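Long-range contacts in argininosuccinate lyase (Chelativorans sp., PDB 6RXA), which is a C-N lyase of the aspartase/fumarase superfamily, known as EDDS lyase, and probably also splits argininosuccinate into fumarate and arginine: residues A[17-22]-A[273-278]; A[131-136]-A[470-475]; A[140-145]-A[173-178]; A[151-156]-A[358-363]; A[163-168]-A[363-368]. The protein carries 2 engineered substitutions. All coordinates share one frame; numbering follows the deposited sequence. Where two conformers were deposited one is given.

Interaction 1: residues A[17-22]-A[273-278]; sequences AKAPEF and DASFAG
Ala19 sits over one face of the Phe276 ring, its methyl 3.4 Å above the ring plane and offset toward the rim. This is a CH-pi contact, and the nearest ring atom to Ala19 CB is Phe276 CZ. Phe276 CG lies beside the backbone N, anti to the carbonyl carbon (chi1 -76°), which starts the ring off toward Ala19. Phe22 CB comes to 3.9 Å from Phe276 CD1. Glu21 passes the ring obliquely, its carboxylate turned 50° from the ring plane, with Glu21 OE1 3.7 Å from Phe276 CZ. Glu21 OE2 is held by a salt bridge to Arg347. The Phe22 ring does not stack on Phe276; one of its faces lies against the Phe276 backbone carbonyl, and its CD2 is 3.3 Å from Ser275 O.

Ser275 O also takes the one hydrogen bond across the contact. Ala19 N donates to Ser275 O at 2.9 Å, nearly straight (172°), in the carbonyl plane on a lone pair. Ser275 is fixed in turn by Asp273 OD2, which accepts from Ser275 N and, at 2.7 Å, from Ser275 OG, approached from opposite faces of the carboxylate; the bond to N makes an Asx turn. An alanine in place of Phe276 would probably open a gap beneath Ala19 and leave Phe22 CB and Glu21 without the ring atoms they touch.

Ala19 is the N-cap of helix 20-31, so the contact fixes the start of that helix. Phe22 packs edge-to-face on Tyr26 and lies near Arg294, and these two residues bind a fumarate in another crystal structure of this protein.

Interaction 2: residues A[131-136]-A[470-475]; sequences TIEAVI and AWLANA
Ile132 and Leu472 lie between two long antiparallel helices, 112-147 and 451-500, in the largely helical body typical of the aspartase/fumarase superfamily. The short segments run at 157° to each other, with axes 10.5 Å apart. The wide spacing leaves room for large side chains, and no hydrogen bond crosses between the segments.

One kind of contact is aliphatic on aromatic. Ile132 CD1 touches the six-membered ring of Trp471, 3.6 Å from its CZ3, with CH2 next. The two side chains cross at about a right angle. The indole also packs on Arg187 of helix 168-193 and meets Tyr190 of that helix edge-to-face. Within its own helix, Ala475 CB lies above one face of the indole, toward the rim.

A second kind is aliphatic on aliphatic, and Leu472 carries it. Its CD1 meets Ile132, 4.3 Å from Ile132 CG2. Its CD2 meets both Ile136 and Glu133, and lies 4.1 Å from Ile136 CD1. Leu129, one turn before Ile132, also packs on this leucine.

A third kind uses the apolar part of a charged side chain. Glu133 CG is anti to the backbone N (chi1 -178°), and CB and CG lie beside Leu472 CD2. Leu472 CD2 is 3.7 Å from Glu133 CB and 4.1 Å from Glu133 CG.

Interaction 3: residues A[140-145]-A[173-178]; sequences EAVVHK and MAISEN
Val143 has CG1 anti to its backbone N (chi1 173°), which leaves CG2 anti to the carbonyl carbon; Ser176 OG is anti to its own N (chi1 178°), and this OG and CG2 meet between helices 112-147 and 168-193. These are neighbouring antiparallel helices of the central helical body, joined in the chain through a beta hairpin. Their segments run at 150° with axes 8.8 Å apart.

Val142 CG1 rests 3.9 Å from the backbone at Ser176 N and 4.0 Å from Ile175 CB. The valine and isoleucine side chains cross at about a right angle. Ile175 CG2 also touches Val142 CG2, while the end of the side chain leads away; the residue packs on Tyr318 of the second subunit. Glu177 also bonds to that subunit, at the backbone of Val226 and Asn227, so helix 168-193 faces both its own chain and a neighbour.

Val143 meets two residues with one methyl. The bent Met173 chain sets SD and CE near it, with Met173 SD 4.2 Å from Val143 CG2. The polar Ser176 OG is buried but hydrogen-bonded to Arg139 NE. The same oxygen presses closely on the valine, with Ser176 OG 3.3 Å from Val143 CG2.

Interaction 4: residues A[151-156]-A[358-363]; sequences DTVMVV and QYAAEN
A beta hairpin, strands 153-158 and 161-167, lays one side of its first strand against the last turns of helix 353-362. The contact is apolar, and no hydrogen bond crosses it. The strand segment and helix segment run at 65° to each other, with axes 6.9 Å apart. The small Ala360 is consistent with so close an approach.

Ala360 is the helix residue most involved. In one of the two deposited conformers of Val155, Val155 CG1 lies 3.8 Å from Ala360 CB and 4.2 Å from Tyr359 C. Val153 CG2 reaches Ala360 CB from two residues earlier, at 4.3 Å.

The usual alternation of a beta strand sorts the side chains here. Val153 and Val155 point to the helix. Met154 between them points away from segment 358-363, and packs on Ile166 of the partner strand and on Met356, earlier in helix 353-362. Tyr359 starts toward the strand, but its ring leads off and its OH bonds to Tyr267 O.

On the helix, Gln358 NE2 donates to Glu362 OE1 one turn on, at 3.2 Å, from above the carboxylate plane. At the helix end Tyr359 O accepts from both Glu362 N and Asn363 N, the latter at 3.0 Å.

Interaction 5: residues A[163-168]-A[363-368]; sequences AQPITL and NYSTMT
This is a buried, mixed polar and van der Waals contact between strand 161-167 and the type I turn Tyr364-Met367 that leads into helix 367-378. Ser365 O faces the strand. Gln164 CA points a C-H at Ser365 O, 3.5 Å away and nearly straight (169°), and Pro165 CD lies just as close to that oxygen.

The Pro165 ring touches the turn through CG and CD, and crosses Thr366 at about a right angle. Ser365 OG stands between its backbone N and carbonyl carbon (chi1 75°), where it meets Pro165 CG at 3.6 Å. Pro165 CG is also 4.0 Å from Thr366 CG2.

Gln164 runs extended beyond CG and crosses Thr368 at about a right angle. Gln164 NE2 gives Thr368 OG1 a weak hydrogen bond of 3.1 Å, bent to 147°. The other end of the amide, OE1, accepts from Arg443 NE. A leucine in place of Gln164 would probably leave Arg443 and Thr368 without these partners and loosen the hold on the start of helix 367-378.

Strand 153-158 pairs beside this strand and touches Ser365 through Val155. Helix 436-442 packs on Pro165 and Thr366, while Met283 and Gln285 of the third subunit approach Ala163 and the turn.

In the fold
From the N terminus, interaction 1 joins the start of helix 20-31 to the loop before helix 290-301, closing a loop of 250 residues. Interaction 2 opens inside that loop but closes near the C terminus on helix 451-500, so the two cross. Interaction 3 is nested in both and ties helix 112-147 to helix 168-193 across the hairpin between them. Interactions 4 and 5 start from the two strands of that hairpin. Both lie within interaction 2 and cross interactions 1 and 3. They also cross each other, share Asn363, and bring helices 353-362 and 367-378 to the hairpin; the centres of interactions 4 and 5 are about 6 Å apart.

Interaction 1: residues A[17-22]-A[273-278]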
# COMPACT_ATOMS: atom_id res chain seq x y z
N ALA A 17 17.38 33.96 -5.65
CA ALA A 17 16.97 32.86 -6.50
C ALA A 17 16.71 31.62 -5.65
O ALA A 17 17.23 31.47 -4.55
CB ALA A 17 18.07 32.51 -7.50
N LYS A 18 15.92 30.69 -6.20
CA LYS A 18 15.87 29.37 -5.60
C LYS A 18 17.27 28.77 -5.60
O LYS A 18 18.02 28.90 -6.57
CB LYS A 18 14.97 28.43 -6.40
CG LYS A 18 13.50 28.80 -6.51
CD LYS A 18 12.70 27.55 -6.92
CE LYS A 18 11.34 27.87 -7.49
NZ LYS A 18 11.47 28.38 -8.90
N ALA A 19 17.63 28.08 -4.52
CA ALA A 19 18.80 27.24 -4.57
C ALA A 19 18.65 26.23 -5.71
O ALA A 19 17.54 25.78 -5.99
CB ALA A 19 18.94 26.47 -3.26
N PRO A 20 19.75 25.83 -6.34
CA PRO A 20 19.62 24.83 -7.41
C PRO A 20 18.97 23.54 -6.93
O PRO A 20 18.17 22.95 -7.66
CB PRO A 20 21.06 24.60 -7.87
CG PRO A 20 21.82 25.80 -7.39
CD PRO A 20 21.14 26.29 -6.16
N GLU A 21 19.29 23.11 -5.71
CA GLU A 21 18.70 21.88 -5.19
C GLU A 21 17.20 22.02 -4.99
O GLU A 21 16.44 21.05 -5.17
CB GLU A 21 19.37 21.50 -3.87
CG GLU A 21 20.87 21.35 -3.94
CD GLU A 21 21.62 22.61 -3.55
OE1 GLU A 21 21.12 23.74 -3.78
OE2 GLU A 21 22.74 22.47 -3.01
N PHE A 22 16.74 23.22 -4.63
CA PHE A 22 15.32 23.49 -4.48
C PHE A 22 14.66 23.48 -5.85
O PHE A 22 13.60 22.88 -6.03
CB PHE A 22 15.20 24.85 -3.78
CG PHE A 22 13.79 25.28 -3.45
CD1 PHE A 22 12.75 24.38 -3.28
CD2 PHE A 22 13.52 26.64 -3.31
CE1 PHE A 22 11.46 24.84 -2.97
CE2 PHE A 22 12.24 27.10 -3.01
CZ PHE A 22 11.21 26.19 -2.84
N ASP A 273 17.18 28.84 5.09
CA ASP A 273 17.78 29.82 4.20
C ASP A 273 16.73 30.29 3.19
O ASP A 273 15.91 29.51 2.71
CB ASP A 273 18.96 29.21 3.45
CG ASP A 273 19.82 30.26 2.79
OD1 ASP A 273 20.65 30.88 3.50
OD2 ASP A 273 19.62 30.51 1.58
N ALA A 274 16.78 31.59 2.87
CA ALA A 274 15.86 32.15 1.89
C ALA A 274 15.81 31.35 0.60
O ALA A 274 14.75 31.25 -0.03
CB ALA A 274 16.28 33.59 1.55
N SER A 275 16.94 30.78 0.19
CA SER A 275 17.02 30.04 -1.06
C SER A 275 16.30 28.71 -1.02
O SER A 275 16.19 28.05 -2.06
CB SER A 275 18.49 29.83 -1.45
OG SER A 275 19.17 28.96 -0.56
N PHE A 276 15.80 28.30 0.14
CA PHE A 276 15.05 27.06 0.29
C PHE A 276 13.61 27.31 0.73
O PHE A 276 12.90 26.35 1.07
CB PHE A 276 15.77 26.09 1.23
CG PHE A 276 16.95 25.44 0.59
CD1 PHE A 276 16.77 24.36 -0.26
CD2 PHE A 276 18.23 25.94 0.76
CE1 PHE A 276 17.84 23.78 -0.90
CE2 PHE A 276 19.30 25.35 0.12
CZ PHE A 276 19.10 24.28 -0.71
N ALA A 277 13.14 28.55 0.67
CA ALA A 277 11.78 28.89 1.04
C ALA A 277 11.12 29.65 -0.09
O ALA A 277 11.78 30.28 -0.92
CB ALA A 277 11.77 29.77 2.29
N GLY A 278 9.79 29.58 -0.11
CA GLY A 278 9.00 30.38 -1.02
C GLY A 278 8.07 31.32 -0.28
O GLY A 278 8.23 31.53 0.92

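Interaction 2: residues A[131-136]-A[470-475]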
# COMPACT_ATOMS: atom_id res chain seq x y z
N THR A 131 22.16 7.11 -6.60
CA THR A 131 21.48 7.28 -5.32
C THR A 131 22.47 7.21 -4.16
O THR A 131 22.41 8.04 -3.24
CB THR A 131 20.41 6.19 -5.18
OG1 THR A 131 19.40 6.38 -6.18
CG2 THR A 131 19.75 6.23 -3.82
N ILE A 132 23.38 6.23 -4.18
CA ILE A 132 24.41 6.13 -3.14
C ILE A 132 25.24 7.40 -3.09
O ILE A 132 25.54 7.91 -2.01
CB ILE A 132 25.25 4.86 -3.35
CG1 ILE A 132 24.38 3.64 -3.02
CG2 ILE A 132 26.50 4.88 -2.48
CD1 ILE A 132 24.97 2.30 -3.45
N GLU A 133 25.61 7.95 -4.24
CA GLU A 133 26.35 9.21 -4.25
C GLU A 133 25.55 10.33 -3.59
O GLU A 133 26.10 11.10 -2.80
CB GLU A 133 26.72 9.56 -5.69
CG GLU A 133 27.54 10.82 -5.83
CD GLU A 133 27.90 11.12 -7.27
OE1 GLU A 133 27.01 11.03 -8.14
OE2 GLU A 133 29.07 11.42 -7.53
N ALA A 134 24.26 10.43 -3.90
CA ALA A 134 23.43 11.48 -3.31
C ALA A 134 23.26 11.27 -1.81
O ALA A 134 23.32 12.24 -1.04
CB ALA A 134 22.07 11.53 -4.01
N VAL A 135 23.08 10.02 -1.37
CA VAL A 135 22.94 9.74 0.06
C VAL A 135 24.24 10.04 0.81
O VAL A 135 24.21 10.55 1.93
CB VAL A 135 22.44 8.31 0.29
CG1 VAL A 135 22.40 7.97 1.78
CG2 VAL A 135 21.05 8.15 -0.31
N ILE A 136 25.39 9.74 0.19
CA ILE A 136 26.67 10.12 0.80
C ILE A 136 26.76 11.64 0.94
O ILE A 136 27.16 12.16 1.99
CB ILE A 136 27.84 9.54 -0.01
CG1 ILE A 136 27.93 8.03 0.16
CG2 ILE A 136 29.15 10.23 0.40
CD1 ILE A 136 28.95 7.39 -0.77
N ALA A 470 34.91 5.28 -0.84
CA ALA A 470 35.79 4.31 -1.48
C ALA A 470 34.99 3.19 -2.13
O ALA A 470 35.30 2.76 -3.25
CB ALA A 470 36.77 3.76 -0.45
N TRP A 471 33.94 2.70 -1.45
CA TRP A 471 33.09 1.68 -2.06
C TRP A 471 32.49 2.19 -3.36
O TRP A 471 32.48 1.49 -4.38
CB TRP A 471 31.99 1.29 -1.08
CG TRP A 471 31.13 0.17 -1.57
CD1 TRP A 471 31.26 -1.14 -1.27
CD2 TRP A 471 30.03 0.27 -2.49
NE1 TRP A 471 30.29 -1.88 -1.92
CE2 TRP A 471 29.53 -1.03 -2.68
CE3 TRP A 471 29.41 1.34 -3.15
CZ2 TRP A 471 28.45 -1.31 -3.52
CZ3 TRP A 471 28.33 1.06 -3.99
CH2 TRP A 471 27.87 -0.25 -4.17
N LEU A 472 31.97 3.42 -3.33
CA LEU A 472 31.35 4.00 -4.52
C LEU A 472 32.36 4.18 -5.64
O LEU A 472 32.06 3.88 -6.80
CB LEU A 472 30.71 5.33 -4.16
CG LEU A 472 30.08 6.10 -5.33
CD1 LEU A 472 28.96 5.33 -5.98
CD2 LEU A 472 29.59 7.45 -4.82
N ALA A 473 33.55 4.67 -5.32
CA ALA A 473 34.56 4.84 -6.35
C ALA A 473 34.93 3.52 -6.99
O ALA A 473 35.10 3.44 -8.22
CB ALA A 473 35.79 5.51 -5.73
N ASN A 474 35.08 2.46 -6.19
CA ASN A 474 35.45 1.16 -6.73
C ASN A 474 34.36 0.62 -7.64
O ASN A 474 34.64 0.11 -8.74
CB ASN A 474 35.75 0.18 -5.60
CG ASN A 474 35.97 -1.23 -6.10
OD1 ASN A 474 37.07 -1.59 -6.53
ND2 ASN A 474 34.91 -2.04 -6.07
N ALA A 475 33.10 0.70 -7.19
CA ALA A 475 31.99 0.18 -7.99
C ALA A 475 31.87 0.94 -9.30
O ALA A 475 31.64 0.34 -10.36
CB ALA A 475 30.68 0.24 -7.21

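Interaction 3: residues A[140-145]-A[173-178]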
# COMPACT_ATOMS: atom_id res chain seq x y z
N GLU A 140 27.24 13.60 4.34
CA GLU A 140 28.33 14.56 4.51
C GLU A 140 27.82 15.88 5.06
O GLU A 140 28.39 16.44 6.01
CB GLU A 140 29.06 14.80 3.18
CG GLU A 140 29.97 13.68 2.76
CD GLU A 140 30.54 13.86 1.37
OE1 GLU A 140 30.12 14.82 0.68
OE2 GLU A 140 31.38 13.04 0.95
N ALA A 141 26.73 16.40 4.48
CA ALA A 141 26.19 17.67 4.95
C ALA A 141 25.73 17.58 6.40
O ALA A 141 25.95 18.51 7.19
CB ALA A 141 25.05 18.11 4.05
N VAL A 142 25.11 16.46 6.77
CA VAL A 142 24.63 16.24 8.13
C VAL A 142 25.78 16.21 9.13
O VAL A 142 25.74 16.87 10.17
CB VAL A 142 23.81 14.93 8.17
CG1 VAL A 142 23.58 14.42 9.58
CG2 VAL A 142 22.48 15.11 7.43
N VAL A 143 26.82 15.42 8.84
CA VAL A 143 27.93 15.28 9.77
C VAL A 143 28.74 16.57 9.86
O VAL A 143 29.14 16.99 10.95
CB VAL A 143 28.82 14.09 9.35
CG1 VAL A 143 30.07 14.03 10.21
CG2 VAL A 143 28.06 12.79 9.46
N HIS A 144 28.98 17.22 8.72
CA HIS A 144 29.76 18.45 8.72
C HIS A 144 29.01 19.57 9.44
O HIS A 144 29.62 20.38 10.14
CB HIS A 144 30.15 18.82 7.29
CG HIS A 144 30.92 17.73 6.59
ND1 HIS A 144 31.26 17.80 5.26
CD2 HIS A 144 31.40 16.55 7.05
CE1 HIS A 144 31.92 16.70 4.92
NE2 HIS A 144 32.02 15.93 5.99
N LYS A 145 27.68 19.60 9.31
CA LYS A 145 26.86 20.53 10.09
C LYS A 145 26.94 20.21 11.58
O LYS A 145 27.11 21.11 12.41
CB LYS A 145 25.42 20.49 9.58
CG LYS A 145 24.50 21.60 10.11
CD LYS A 145 24.77 22.96 9.48
CE LYS A 145 23.60 23.91 9.72
NZ LYS A 145 23.79 25.18 8.97
N MET A 173 23.57 13.75 14.48
CA MET A 173 24.23 12.45 14.45
C MET A 173 23.25 11.29 14.53
O MET A 173 23.61 10.18 14.13
CB MET A 173 25.34 12.38 15.49
CG MET A 173 26.49 13.34 15.17
SD MET A 173 27.11 13.29 13.47
CE MET A 173 27.85 11.67 13.45
N ALA A 174 22.01 11.51 14.99
CA ALA A 174 21.00 10.47 14.83
C ALA A 174 20.73 10.24 13.36
O ALA A 174 20.65 9.09 12.90
CB ALA A 174 19.71 10.87 15.56
N ILE A 175 20.60 11.33 12.60
CA ILE A 175 20.38 11.23 11.16
C ILE A 175 21.56 10.53 10.50
O ILE A 175 21.38 9.67 9.64
CB ILE A 175 20.10 12.63 10.58
CG1 ILE A 175 18.94 13.32 11.30
CG2 ILE A 175 19.84 12.52 9.08
CD1 ILE A 175 17.62 12.59 11.27
N SER A 176 22.79 10.85 10.93
CA SER A 176 23.95 10.19 10.34
C SER A 176 23.89 8.68 10.52
O SER A 176 24.22 7.92 9.59
CB SER A 176 25.25 10.77 10.91
OG SER A 176 26.38 10.09 10.36
N GLU A 177 23.48 8.21 11.70
CA GLU A 177 23.42 6.77 11.96
C GLU A 177 22.31 6.12 11.13
O GLU A 177 22.50 5.01 10.61
CB GLU A 177 23.25 6.54 13.47
CG GLU A 177 23.39 5.08 13.91
CD GLU A 177 23.66 4.89 15.40
OE1 GLU A 177 23.88 5.87 16.12
OE2 GLU A 177 23.68 3.71 15.83
N ASN A 178 21.17 6.80 10.99
CA ASN A 178 20.12 6.35 10.08
C ASN A 178 20.66 6.17 8.67
O ASN A 178 20.41 5.15 8.01
CB ASN A 178 18.99 7.39 10.09
CG ASN A 178 18.00 7.21 8.93
OD1 ASN A 178 18.32 7.47 7.77
ND2 ASN A 178 16.77 6.81 9.26

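Interaction 4: residues A[151-156]-A[358-363]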
# COMPACT_ATOMS: atom_id res chain seq x y z
N ASP A 151 28.09 22.70 20.65
CA ASP A 151 27.72 23.55 21.78
C ASP A 151 26.34 24.18 21.60
O ASP A 151 25.97 25.06 22.38
CB ASP A 151 28.73 24.68 21.97
CG ASP A 151 30.11 24.19 22.34
OD1 ASP A 151 30.22 23.12 22.97
OD2 ASP A 151 31.09 24.88 21.98
N THR A 152 25.60 23.80 20.57
CA THR A 152 24.31 24.44 20.28
C THR A 152 23.23 23.73 21.09
O THR A 152 22.51 22.85 20.61
CB THR A 152 24.03 24.40 18.78
OG1 THR A 152 25.08 25.10 18.10
CG2 THR A 152 22.71 25.06 18.45
N VAL A 153 23.10 24.15 22.35
CA VAL A 153 22.13 23.52 23.24
C VAL A 153 20.71 23.78 22.76
O VAL A 153 20.35 24.90 22.36
CB VAL A 153 22.36 24.00 24.69
CG1 VAL A 153 22.15 25.49 24.82
CG2 VAL A 153 21.43 23.26 25.66
N MET A 154 19.88 22.74 22.81
CA MET A 154 18.49 22.83 22.37
C MET A 154 17.78 21.63 22.97
O MET A 154 18.42 20.69 23.43
CB MET A 154 18.38 22.81 20.85
CG MET A 154 18.65 21.45 20.23
SD MET A 154 18.44 21.47 18.43
CE MET A 154 18.30 19.70 18.10
N VAL A 155 16.45 21.66 22.94
CA VAL A 155 15.70 20.52 23.44
C VAL A 155 15.49 19.48 22.35
O VAL A 155 15.37 19.79 21.16
CB VAL A 155 14.35 20.92 24.09
CG1 VAL A 155 14.58 22.00 25.14
CG2 VAL A 155 13.37 21.41 23.03
N VAL A 156 15.46 18.22 22.76
CA VAL A 156 14.94 17.13 21.95
C VAL A 156 13.49 16.90 22.36
O VAL A 156 13.09 17.13 23.51
CB VAL A 156 15.80 15.85 22.11
CG1 VAL A 156 15.63 15.24 23.48
CG2 VAL A 156 15.44 14.83 21.01
N GLN A 358 16.97 29.33 25.33
CA GLN A 358 15.89 29.82 26.18
C GLN A 358 14.88 28.72 26.48
O GLN A 358 14.51 28.50 27.64
CB GLN A 358 15.19 31.00 25.51
CG GLN A 358 14.02 31.54 26.30
CD GLN A 358 13.33 32.71 25.62
OE1 GLN A 358 13.62 33.03 24.46
NE2 GLN A 358 12.42 33.35 26.33
N TYR A 359 14.39 28.04 25.44
CA TYR A 359 13.45 26.96 25.68
C TYR A 359 14.06 25.90 26.60
O TYR A 359 13.41 25.44 27.54
CB TYR A 359 13.05 26.31 24.36
CG TYR A 359 12.16 27.13 23.48
CD1 TYR A 359 11.57 28.31 23.92
CD2 TYR A 359 11.91 26.74 22.18
CE1 TYR A 359 10.74 29.06 23.08
CE2 TYR A 359 11.08 27.46 21.36
CZ TYR A 359 10.51 28.61 21.79
OH TYR A 359 9.69 29.34 20.94
N ALA A 360 15.31 25.52 26.34
CA ALA A 360 15.94 24.48 27.16
C ALA A 360 16.00 24.89 28.62
O ALA A 360 15.82 24.05 29.52
CB ALA A 360 17.35 24.17 26.64
N ALA A 361 16.25 26.17 28.89
CA ALA A 361 16.38 26.66 30.25
C ALA A 361 15.03 26.91 30.92
O ALA A 361 14.94 26.82 32.15
CB ALA A 361 17.16 27.98 30.25
N GLU A 362 13.99 27.21 30.14
CA GLU A 362 12.75 27.72 30.71
C GLU A 362 11.57 26.75 30.69
O GLU A 362 10.69 26.89 31.54
CB GLU A 362 12.33 29.02 30.00
CG GLU A 362 13.33 30.13 30.18
CD GLU A 362 12.87 31.46 29.62
OE1 GLU A 362 11.85 31.49 28.90
OE2 GLU A 362 13.54 32.47 29.90
N ASN A 363 11.52 25.78 29.78
CA ASN A 363 10.29 25.04 29.52
C ASN A 363 10.25 23.63 30.11
O ASN A 363 9.44 22.80 29.67
CB ASN A 363 10.00 24.99 28.02
CG ASN A 363 9.63 26.33 27.45
OD1 ASN A 363 9.43 27.30 28.17
ND2 ASN A 363 9.53 26.39 26.12

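Interaction 5: residues A[163-168]-A[363-368]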
# COMPACT_ATOMS: atom_id res chain seq x y z
N ALA A 163 11.42 17.25 25.76
CA ALA A 163 11.84 16.10 26.56
C ALA A 163 13.03 16.42 27.46
O ALA A 163 12.86 16.51 28.68
CB ALA A 163 12.10 14.89 25.66
N GLN A 164 14.23 16.56 26.90
CA GLN A 164 15.44 16.84 27.68
C GLN A 164 16.38 17.68 26.83
O GLN A 164 16.24 17.77 25.61
CB GLN A 164 16.14 15.55 28.11
CG GLN A 164 15.36 14.67 29.10
CD GLN A 164 16.07 13.36 29.40
OE1 GLN A 164 17.08 13.03 28.77
NE2 GLN A 164 15.55 12.61 30.36
N PRO A 165 17.41 18.28 27.45
CA PRO A 165 18.39 19.06 26.68
C PRO A 165 19.37 18.18 25.92
O PRO A 165 19.87 17.19 26.45
CB PRO A 165 19.12 19.89 27.75
CG PRO A 165 18.21 19.86 28.96
CD PRO A 165 17.58 18.50 28.90
N ILE A 166 19.64 18.56 24.67
CA ILE A 166 20.67 17.95 23.84
C ILE A 166 21.43 19.08 23.14
O ILE A 166 21.40 20.22 23.59
CB ILE A 166 20.06 16.97 22.82
CG1 ILE A 166 19.09 17.69 21.88
CG2 ILE A 166 19.36 15.82 23.53
CD1 ILE A 166 18.85 16.96 20.56
N THR A 167 22.09 18.76 22.03
CA THR A 167 22.63 19.79 21.15
C THR A 167 22.18 19.49 19.72
O THR A 167 21.81 18.36 19.39
CB THR A 167 24.16 19.83 21.17
OG1 THR A 167 24.65 18.62 20.58
CG2 THR A 167 24.68 19.97 22.58
N LEU A 168 22.22 20.52 18.87
CA LEU A 168 21.92 20.30 17.46
C LEU A 168 22.87 19.27 16.85
O LEU A 168 22.45 18.45 16.02
CB LEU A 168 21.95 21.63 16.71
CG LEU A 168 21.71 21.59 15.20
CD1 LEU A 168 20.37 20.92 14.87
CD2 LEU A 168 21.77 22.98 14.63
N ASN A 363 11.52 25.78 29.78
CA ASN A 363 10.29 25.04 29.52
C ASN A 363 10.25 23.63 30.11
O ASN A 363 9.44 22.80 29.67
CB ASN A 363 10.00 24.99 28.02
CG ASN A 363 9.63 26.33 27.45
OD1 ASN A 363 9.43 27.30 28.17
ND2 ASN A 363 9.53 26.39 26.12
N TYR A 364 11.06 23.35 31.11
CA TYR A 364 10.96 22.20 32.03
C TYR A 364 11.59 20.93 31.51
O TYR A 364 11.42 19.86 32.16
CB TYR A 364 9.52 21.94 32.52
CG TYR A 364 8.84 23.19 33.04
CD1 TYR A 364 9.26 23.80 34.21
CD2 TYR A 364 7.80 23.78 32.32
CE1 TYR A 364 8.65 24.95 34.67
CE2 TYR A 364 7.19 24.93 32.78
CZ TYR A 364 7.61 25.51 33.95
OH TYR A 364 6.99 26.66 34.40
N SER A 365 12.36 20.96 30.42
CA SER A 365 13.08 19.78 29.98
C SER A 365 14.19 19.36 30.96
O SER A 365 14.70 18.24 30.84
CB SER A 365 13.66 20.01 28.58
OG SER A 365 14.77 20.87 28.63
N THR A 366 14.58 20.22 31.89
CA THR A 366 15.59 19.88 32.89
C THR A 366 15.04 19.11 34.08
O THR A 366 15.79 18.82 35.01
CB THR A 366 16.29 21.16 33.37
OG1 THR A 366 15.29 22.08 33.85
CG2 THR A 366 17.06 21.80 32.22
N MET A 367 13.76 18.74 34.08
CA MET A 367 13.19 18.14 35.28
C MET A 367 13.71 16.72 35.55
O MET A 367 13.72 16.29 36.71
CB MET A 367 11.66 18.14 35.23
CG MET A 367 11.05 19.52 35.29
SD MET A 367 11.44 20.40 36.81
CE MET A 367 12.52 21.68 36.19
N THR A 368 14.14 15.99 34.52
CA THR A 368 14.71 14.67 34.77
C THR A 368 15.97 14.80 35.62
O THR A 368 16.15 14.07 36.59
CB THR A 368 15.06 13.94 33.48
OG1 THR A 368 13.89 13.69 32.72
CG2 THR A 368 15.71 12.59 33.83